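Local coordinates for nuclear movement protein (Encephalitozoon cuniculi, PDB 2O30) that is of unknown function but may bind unfolded proteins through its CS domain, at residues Q19-T23 against V42-G46; E57-L63 against N75-K79. The protein carries 1 engineered substitution. One frame throughout, in Å; residues are numbered along the deposited sequence.

Contact 1: Q19-T23 against V42-G46; sequences QFPVT and VKNQG
Strands 19-21 and 42-44 run nearly parallel, 19° apart in direction, with their axes 9.6 Å apart at closest approach, and no hydrogen bond joins them. Both segments then leave the extended conformation: Thr23 takes phi 43°, and Gln45 and Gly46 have positive phi as the chain turns into strand 47-51. Such spacing is that of facing sheets in a beta sandwich, the fold of CS domains, and side chains fill the gap. Phe20, chi1 p, points toward the other sheet and sets CE1 3.5 Å from CG1 of Val42 (chi1 t) and CE2 4.2 Å from CB of Asn44; Val49 of strand 47-51 also touches this ring. Asn44, chi1 t, points the same way as Val42, toward strand 19-21. Its ND2 donates to a water at 3.0 Å, which in turn donates to Pro21 O at 2.7 Å, so the link at this edge is water-mediated. At the exposed end, Gln45 NE2 packs 3.3 Å from Thr23 CB.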
loop_
_atom_site.group_PDB
_atom_site.type_symbol
_atom_site.label_atom_id
_atom_site.label_comp_id
_atom_site.label_asym_id
_atom_site.label_seq_id
_atom_site.Cartn_x
_atom_site.Cartn_y
_atom_site.Cartn_z
ATOM N N GLN A 19 2.661 -13.526 -10.685
ATOM C CA GLN A 19 1.285 -13.864 -11.107
ATOM C C GLN A 19 0.495 -14.408 -9.930
ATOM O O GLN A 19 1.025 -15.124 -9.070
ATOM C CB GLN A 19 1.313 -14.916 -12.230
ATOM C CG GLN A 19 2.232 -14.590 -13.401
ATOM C CD GLN A 19 3.690 -15.053 -13.177
ATOM O OE1 GLN A 19 3.954 -16.144 -12.628
ATOM N NE2 GLN A 19 4.641 -14.228 -13.625
ATOM N N PHE A 20 -0.794 -14.070 -9.876
ATOM C CA PHE A 20 -1.662 -14.666 -8.860
ATOM C C PHE A 20 -3.097 -14.603 -9.363
ATOM O O PHE A 20 -3.408 -13.786 -10.222
ATOM C CB PHE A 20 -1.501 -13.991 -7.491
ATOM C CG PHE A 20 -1.857 -12.530 -7.468
ATOM C CD1 PHE A 20 -0.890 -11.559 -7.731
ATOM C CD2 PHE A 20 -3.160 -12.113 -7.186
ATOM C CE1 PHE A 20 -1.198 -10.207 -7.686
ATOM C CE2 PHE A 20 -3.481 -10.771 -7.156
ATOM C CZ PHE A 20 -2.483 -9.799 -7.410
ATOM N N PRO A 21 -3.963 -15.504 -8.855
ATOM C CA PRO A 21 -5.335 -15.569 -9.370
ATOM C C PRO A 21 -6.265 -14.516 -8.769
ATOM O O PRO A 21 -6.101 -14.152 -7.599
ATOM C CB PRO A 21 -5.773 -16.982 -8.970
ATOM C CG PRO A 21 -5.082 -17.216 -7.679
ATOM C CD PRO A 21 -3.702 -16.548 -7.845
ATOM N N VAL A 22 -7.211 -14.022 -9.576
ATOM C CA VAL A 22 -8.143 -12.968 -9.133
ATOM C C VAL A 22 -9.235 -13.628 -8.321
ATOM O O VAL A 22 -9.789 -14.629 -8.778
ATOM C CB VAL A 22 -8.839 -12.278 -10.322
ATOM C CG1 VAL A 22 -9.803 -11.207 -9.831
ATOM C CG2 VAL A 22 -7.846 -11.688 -11.280
ATOM N N THR A 23 -9.551 -13.039 -7.162
ATOM C CA THR A 23 -10.593 -13.505 -6.213
ATOM C C THR A 23 -10.589 -15.019 -5.999
ATOM O O THR A 23 -10.648 -15.799 -6.963
ATOM C CB THR A 23 -12.040 -13.019 -6.601
ATOM O OG1 THR A 23 -12.622 -13.881 -7.597
ATOM C CG2 THR A 23 -12.017 -11.578 -7.104
ATOM N N VAL A 42 1.237 -7.176 -1.464
ATOM C CA VAL A 42 0.198 -7.432 -2.459
ATOM C C VAL A 42 -0.977 -8.061 -1.722
ATOM O O VAL A 42 -0.821 -9.066 -1.046
ATOM C CB VAL A 42 0.691 -8.393 -3.579
ATOM C CG1 VAL A 42 -0.456 -8.740 -4.545
ATOM C CG2 VAL A 42 1.878 -7.770 -4.336
ATOM N N LYS A 43 -2.144 -7.456 -1.849
ATOM C CA LYS A 43 -3.338 -8.016 -1.224
ATOM C C LYS A 43 -4.433 -8.197 -2.253
ATOM O O LYS A 43 -4.509 -7.458 -3.217
ATOM C CB LYS A 43 -3.811 -7.126 -0.079
ATOM C CG LYS A 43 -2.752 -6.916 0.987
ATOM C CD LYS A 43 -3.369 -6.670 2.350
ATOM C CE LYS A 43 -3.993 -5.308 2.448
ATOM N NZ LYS A 43 -4.201 -4.956 3.892
ATOM N N ASN A 44 -5.269 -9.204 -2.046
ATOM C CA ASN A 44 -6.358 -9.469 -2.958
ATOM C C ASN A 44 -7.607 -9.667 -2.113
ATOM O O ASN A 44 -7.690 -10.629 -1.348
ATOM C CB ASN A 44 -6.060 -10.697 -3.824
ATOM C CG ASN A 44 -7.176 -10.998 -4.811
ATOM O OD1 ASN A 44 -8.082 -10.183 -5.010
ATOM N ND2 ASN A 44 -7.127 -12.167 -5.413
ATOM N N GLN A 45 -8.539 -8.720 -2.223
ATOM C CA GLN A 45 -9.747 -8.705 -1.400
ATOM C C GLN A 45 -9.398 -8.810 0.078
ATOM O O GLN A 45 -10.021 -9.583 0.810
ATOM C CB GLN A 45 -10.688 -9.851 -1.780
ATOM C CG GLN A 45 -11.364 -9.717 -3.124
ATOM C CD GLN A 45 -12.753 -10.336 -3.113
ATOM O OE1 GLN A 45 -13.654 -9.862 -2.412
ATOM N NE2 GLN A 45 -12.936 -11.399 -3.890
ATOM N N GLY A 46 -8.386 -8.063 0.507
ATOM C CA GLY A 46 -7.955 -8.082 1.902
ATOM C C GLY A 46 -7.041 -9.231 2.312
ATOM O O GLY A 46 -6.378 -9.140 3.344
HETATM O O HOH W 1 -5.306 -14.509 -5.044
#

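Contact 2: E57-L63 against N75-K79; sequences EVDVSSL and NVTKK
In this CS-domain beta sandwich, strand 75-78 borders a chain that pairs briefly at 58-59, turns a corner through two overlapping type I turns (Asp59-Ser62 and Val60-Leu63), and resumes pairing with strand 71-78 as strand 63-68. At Asn75, the backbone O receives a CA-H...O contact from Leu63 CA at 3.4 Å, while a water donates to both OD1 and Ser62 O, 2.6 Å each; ND2 bonds Asn17. Val76, chi1 p, packs CG2 3.7 Å from Val58 CB and CB 4.1 Å from Leu63 CD1. Thr77 bonds just before the corner and at its last residue: its O accepts from Asp59 N (2.9 Å), and its N donates to Ser62 OG (2.8 Å). Ser62 OG (chi1 p) in turn donates to Asp59 O at 2.7 Å. Lys78 opposes Val58 in an antiparallel non-hydrogen-bonded pair, CA-CA 4.3 Å; its CA-to-CB bond points away from 57-63, and NZ hydrogen-bonds Glu82 O. Finally Lys79 N donates to Glu57 O at 3.0 Å, and its extended side chain brings NZ 2.7 Å from Glu57 OE1 in a salt bridge.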
loop_
_atom_site.group_PDB
_atom_site.type_symbol
_atom_site.label_atom_id
_atom_site.label_comp_id
_atom_site.label_asym_id
_atom_site.label_seq_id
_atom_site.Cartn_x
_atom_site.Cartn_y
_atom_site.Cartn_z
ATOM N N GLU A 57 17.173 -4.868 -5.371
ATOM C CA GLU A 57 16.503 -3.618 -5.684
ATOM C C GLU A 57 15.804 -3.614 -7.042
ATOM O O GLU A 57 16.278 -4.200 -8.031
ATOM C CB GLU A 57 17.477 -2.433 -5.532
ATOM C CG GLU A 57 17.776 -2.157 -4.056
ATOM C CD GLU A 57 18.684 -0.963 -3.812
ATOM O OE1 GLU A 57 18.517 0.088 -4.472
ATOM O OE2 GLU A 57 19.562 -1.080 -2.928
ATOM N N VAL A 58 14.630 -2.974 -7.060
ATOM C CA VAL A 58 13.902 -2.754 -8.306
ATOM C C VAL A 58 13.610 -1.268 -8.508
ATOM O O VAL A 58 13.685 -0.480 -7.561
ATOM C CB VAL A 58 12.582 -3.561 -8.344
ATOM C CG1 VAL A 58 12.898 -5.062 -8.293
ATOM C CG2 VAL A 58 11.688 -3.175 -7.182
ATOM N N ASP A 59 13.308 -0.897 -9.745
ATOM C CA ASP A 59 12.844 0.446 -10.047
ATOM C C ASP A 59 11.350 0.525 -9.696
ATOM O O ASP A 59 10.508 0.145 -10.496
ATOM C CB ASP A 59 13.074 0.750 -11.525
ATOM C CG ASP A 59 12.572 2.133 -11.927
ATOM O OD1 ASP A 59 12.052 2.871 -11.062
ATOM O OD2 ASP A 59 12.691 2.475 -13.118
ATOM N N VAL A 60 11.031 1.003 -8.500
ATOM C CA VAL A 60 9.637 0.971 -8.027
ATOM C C VAL A 60 8.688 1.727 -8.972
ATOM O O VAL A 60 7.535 1.309 -9.170
ATOM C CB VAL A 60 9.496 1.406 -6.547
ATOM C CG1 VAL A 60 8.024 1.581 -6.171
ATOM C CG2 VAL A 60 10.128 0.370 -5.632
ATOM N N SER A 61 9.186 2.796 -9.596
ATOM C CA SER A 61 8.391 3.555 -10.582
ATOM C C SER A 61 7.950 2.744 -11.816
ATOM O O SER A 61 6.973 3.098 -12.482
ATOM C CB SER A 61 9.129 4.837 -11.015
ATOM O OG SER A 61 10.148 4.553 -11.960
ATOM N N SER A 62 8.653 1.649 -12.104
ATOM C CA SER A 62 8.377 0.840 -13.286
ATOM C C SER A 62 7.278 -0.195 -13.033
ATOM O O SER A 62 6.841 -0.881 -13.974
ATOM C CB SER A 62 9.640 0.111 -13.752
ATOM O OG SER A 62 9.952 -0.961 -12.861
ATOM N N LEU A 63 6.880 -0.316 -11.773
ATOM C CA LEU A 63 5.857 -1.298 -11.341
ATOM C C LEU A 63 4.577 -1.156 -12.156
ATOM O O LEU A 63 4.051 -0.057 -12.306
ATOM C CB LEU A 63 5.544 -1.118 -9.856
ATOM C CG LEU A 63 4.508 -2.039 -9.208
ATOM C CD1 LEU A 63 4.917 -3.469 -9.383
ATOM C CD2 LEU A 63 4.364 -1.689 -7.723
ATOM N N ASN A 75 4.617 -6.709 -13.085
ATOM C CA ASN A 75 5.957 -6.632 -13.681
ATOM C C ASN A 75 6.679 -5.449 -13.027
ATOM O O ASN A 75 6.069 -4.414 -12.770
ATOM C CB ASN A 75 5.787 -6.407 -15.182
ATOM C CG ASN A 75 7.075 -6.113 -15.886
ATOM O OD1 ASN A 75 7.426 -4.940 -16.094
ATOM N ND2 ASN A 75 7.799 -7.168 -16.271
ATOM N N VAL A 76 7.973 -5.612 -12.731
ATOM C CA VAL A 76 8.789 -4.497 -12.246
ATOM C C VAL A 76 10.208 -4.719 -12.763
ATOM O O VAL A 76 10.650 -5.873 -12.898
ATOM C CB VAL A 76 8.761 -4.327 -10.685
ATOM C CG1 VAL A 76 9.392 -5.501 -9.946
ATOM C CG2 VAL A 76 9.455 -3.021 -10.251
ATOM N N THR A 77 10.896 -3.615 -13.067
ATOM C CA THR A 77 12.237 -3.706 -13.669
ATOM C C THR A 77 13.288 -3.805 -12.560
ATOM O O THR A 77 13.204 -3.102 -11.568
ATOM C CB THR A 77 12.497 -2.468 -14.558
ATOM O OG1 THR A 77 11.546 -2.438 -15.633
ATOM C CG2 THR A 77 13.915 -2.486 -15.141
ATOM N N LYS A 78 14.278 -4.686 -12.735
ATOM C CA LYS A 78 15.372 -4.817 -11.779
ATOM C C LYS A 78 16.323 -3.627 -11.903
ATOM O O LYS A 78 16.544 -3.144 -13.001
ATOM C CB LYS A 78 16.175 -6.091 -12.067
ATOM C CG LYS A 78 15.410 -7.402 -11.857
ATOM C CD LYS A 78 16.218 -8.557 -12.466
ATOM C CE LYS A 78 15.575 -9.916 -12.214
ATOM N NZ LYS A 78 16.454 -10.976 -12.888
ATOM N N LYS A 79 16.892 -3.194 -10.787
ATOM C CA LYS A 79 17.923 -2.132 -10.837
ATOM C C LYS A 79 19.208 -2.641 -11.476
ATOM O O LYS A 79 19.867 -1.918 -12.240
ATOM C CB LYS A 79 18.186 -1.572 -9.440
ATOM C CG LYS A 79 17.238 -0.435 -9.054
ATOM C CD LYS A 79 17.736 0.357 -7.838
ATOM C CE LYS A 79 16.587 1.175 -7.207
ATOM N NZ LYS A 79 17.007 1.840 -5.910
HETATM O O HOH W 2 6.790 -2.399 -16.129
#

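Contact 1 closes before contact 2 opens along the chain, and the two lie on opposite sides of the chain's centre, their own centres 20 Å apart and their nearest atoms about 7 Å apart without touching. What joins them is one sheet: strand 15-21, which supplies residues 19-21 of contact 1, is the antiparallel neighbour of strand 71-78, which supplies residues 75-78 of contact 2. The roles differ. Contact 1 spans the gap to the three-stranded sheet, whereas contact 2 lines the corner between strands 58-59 and 63-68 beside strand 71-78. Val58 and Leu63 nevertheless reach Met35 of strand 31-36, so both ends of the sandwich have side chains bridging its two layers.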